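Local coordinates for PCP domain (Thermobifida fusca, PDB 7KW3), which probably carries amino-acid or peptidyl intermediates on a phosphopantetheine arm as the carrier domain of a non-ribosomal peptide synthetase, at residues Ala9-Tyr17 and His64-Ala72. Sequence-based numbering, arbitrary orientation.
Sequences AEAALCAVY and HPVVADLAA
Tyr17 and Pro65 make the one direct hydrogen bond between the segments: the phenol OH donates to Pro65 O over 2.7 Å. The carbonyl oxygen lies at the ring's edge, in its plane, whereas the donor stands 55° out of the carbonyl plane and so misses the lone-pair directions. A second polar link runs through a water that donates to both Glu10 OE1 and Ala68 O; the other carboxylate oxygen, OE2, is hydrogen-bonded to Ala6 N.

Over one face of the Tyr17 ring sits Val67 CG2, 3.5 Å from the centroid and close to the ring normal, a CH-pi contact. With CG1 anti to the backbone N (chi1 171°), Val67 turns that methyl toward Leu13 CB and Cys14 SG, CG1 lying 3.8 Å from SG. Its side chain is thus a knob in the hole formed by Glu10, Leu13, Cys14 and Tyr17.

Apolar contact continues along the helices: the axes of segments 9-17 and 67-72 come within 8.7 Å, their N-to-C directions 124° apart. Leu13 CD1 touches Leu70 CG at 3.7 Å and rests on the backbone at Ala71 N, while Ala9 CB meets Ala71 CB at 3.7 Å. Beyond the pair, Leu13 and Tyr17 also touch helix 39-51, and Leu70 reaches helix 58-63.

A phenylalanine at Tyr17 would probably keep the face for Val67 but leave Pro65 O without its hydroxyl donor. The chemistry implies an apolar helix-helix seam, characteristic of the carrier-protein helical bundle, with one direct bond at Tyr17 and a water bridge flanking it at Glu10.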
# COMPACT_ATOMS: atom_id res chain seq x y z
N ALA A 9 -3.85 -2.69 -8.90
CA ALA A 9 -3.48 -2.89 -7.50
C ALA A 9 -2.37 -1.94 -7.06
O ALA A 9 -2.46 -1.33 -5.98
CB ALA A 9 -3.06 -4.34 -7.25
N GLU A 10 -1.33 -1.79 -7.88
CA GLU A 10 -0.30 -0.79 -7.59
C GLU A 10 -0.89 0.60 -7.44
O GLU A 10 -0.56 1.32 -6.49
CB GLU A 10 0.78 -0.80 -8.67
CG GLU A 10 1.63 -2.05 -8.66
CD GLU A 10 2.74 -2.04 -9.69
OE1 GLU A 10 3.37 -3.11 -9.83
OE2 GLU A 10 2.99 -1.00 -10.36
N ALA A 11 -1.79 0.99 -8.35
CA ALA A 11 -2.35 2.34 -8.31
C ALA A 11 -3.19 2.56 -7.06
O ALA A 11 -3.12 3.62 -6.44
CB ALA A 11 -3.18 2.61 -9.56
N ALA A 12 -3.97 1.55 -6.68
CA ALA A 12 -4.77 1.68 -5.47
C ALA A 12 -3.87 1.81 -4.24
O ALA A 12 -4.10 2.66 -3.38
CB ALA A 12 -5.72 0.49 -5.34
N LEU A 13 -2.80 1.00 -4.17
CA LEU A 13 -1.94 1.03 -2.99
C LEU A 13 -1.11 2.31 -2.93
O LEU A 13 -0.89 2.86 -1.84
CB LEU A 13 -1.04 -0.21 -2.94
CG LEU A 13 -1.74 -1.53 -2.57
CD1 LEU A 13 -0.80 -2.71 -2.67
CD2 LEU A 13 -2.32 -1.44 -1.18
N CYS A 14 -0.65 2.81 -4.08
CA CYS A 14 0.01 4.12 -4.11
C CYS A 14 -0.88 5.18 -3.48
O CYS A 14 -0.44 5.96 -2.62
CB CYS A 14 0.35 4.54 -5.54
SG CYS A 14 1.74 3.69 -6.30
N ALA A 15 -2.14 5.23 -3.90
CA ALA A 15 -3.05 6.25 -3.39
C ALA A 15 -3.26 6.08 -1.89
O ALA A 15 -3.27 7.06 -1.14
CB ALA A 15 -4.38 6.19 -4.14
N VAL A 16 -3.38 4.82 -1.43
CA VAL A 16 -3.63 4.57 -0.02
C VAL A 16 -2.38 4.87 0.82
O VAL A 16 -2.49 5.43 1.91
CB VAL A 16 -4.13 3.13 0.18
CG1 VAL A 16 -4.16 2.77 1.66
CG2 VAL A 16 -5.52 2.97 -0.40
N TYR A 17 -1.19 4.52 0.31
CA TYR A 17 0.05 4.93 0.98
C TYR A 17 0.09 6.43 1.18
O TYR A 17 0.41 6.92 2.26
CB TYR A 17 1.28 4.53 0.16
CG TYR A 17 1.86 3.15 0.37
CD1 TYR A 17 1.04 2.03 0.48
CD2 TYR A 17 3.24 2.97 0.39
CE1 TYR A 17 1.59 0.77 0.63
CE2 TYR A 17 3.79 1.71 0.54
CZ TYR A 17 2.97 0.62 0.66
OH TYR A 17 3.52 -0.64 0.79
N HIS A 64 6.38 -7.27 2.76
CA HIS A 64 6.51 -6.70 1.42
C HIS A 64 6.18 -5.21 1.46
O HIS A 64 5.13 -4.79 0.96
CB HIS A 64 5.59 -7.40 0.42
CG HIS A 64 5.74 -8.89 0.42
ND1 HIS A 64 6.88 -9.52 -0.02
CD2 HIS A 64 4.89 -9.87 0.80
CE1 HIS A 64 6.73 -10.83 0.09
NE2 HIS A 64 5.53 -11.06 0.58
N PRO A 65 7.04 -4.40 2.06
CA PRO A 65 6.68 -2.98 2.27
C PRO A 65 6.71 -2.13 1.01
O PRO A 65 6.17 -1.01 1.03
CB PRO A 65 7.71 -2.50 3.30
CG PRO A 65 8.87 -3.44 3.15
CD PRO A 65 8.31 -4.76 2.72
N VAL A 66 7.29 -2.61 -0.09
CA VAL A 66 7.29 -1.86 -1.34
C VAL A 66 5.95 -2.06 -2.04
O VAL A 66 5.47 -3.19 -2.17
CB VAL A 66 8.46 -2.29 -2.23
CG1 VAL A 66 8.41 -1.55 -3.56
CG2 VAL A 66 9.79 -2.01 -1.52
N VAL A 67 5.36 -0.95 -2.52
CA VAL A 67 4.03 -0.96 -3.15
C VAL A 67 3.92 -2.10 -4.17
O VAL A 67 3.01 -2.93 -4.10
CB VAL A 67 3.73 0.40 -3.81
CG1 VAL A 67 2.46 0.33 -4.66
CG2 VAL A 67 3.60 1.52 -2.77
N ALA A 68 4.85 -2.15 -5.12
CA ALA A 68 4.75 -3.13 -6.19
C ALA A 68 4.77 -4.55 -5.64
O ALA A 68 4.06 -5.44 -6.14
CB ALA A 68 5.87 -2.93 -7.22
N ASP A 69 5.59 -4.80 -4.62
CA ASP A 69 5.63 -6.12 -4.01
C ASP A 69 4.33 -6.43 -3.26
O ASP A 69 3.83 -7.55 -3.31
CB ASP A 69 6.83 -6.22 -3.08
CG ASP A 69 8.14 -6.10 -3.82
OD1 ASP A 69 8.19 -6.56 -4.99
OD2 ASP A 69 9.11 -5.54 -3.25
N LEU A 70 3.79 -5.43 -2.57
CA LEU A 70 2.55 -5.62 -1.83
C LEU A 70 1.38 -5.88 -2.79
O LEU A 70 0.52 -6.73 -2.52
CB LEU A 70 2.29 -4.41 -0.93
CG LEU A 70 1.08 -4.47 -0.01
CD1 LEU A 70 1.18 -5.69 0.92
CD2 LEU A 70 0.96 -3.18 0.80
N ALA A 71 1.36 -5.16 -3.92
CA ALA A 71 0.30 -5.37 -4.90
C ALA A 71 0.31 -6.79 -5.43
O ALA A 71 -0.75 -7.34 -5.74
CB ALA A 71 0.44 -4.37 -6.05
N ALA A 72 1.49 -7.41 -5.51
CA ALA A 72 1.58 -8.75 -6.08
C ALA A 72 0.99 -9.83 -5.16
O ALA A 72 0.57 -10.88 -5.66
CB ALA A 72 3.04 -9.08 -6.41
O HOH W 1 2.82 -5.31 -8.67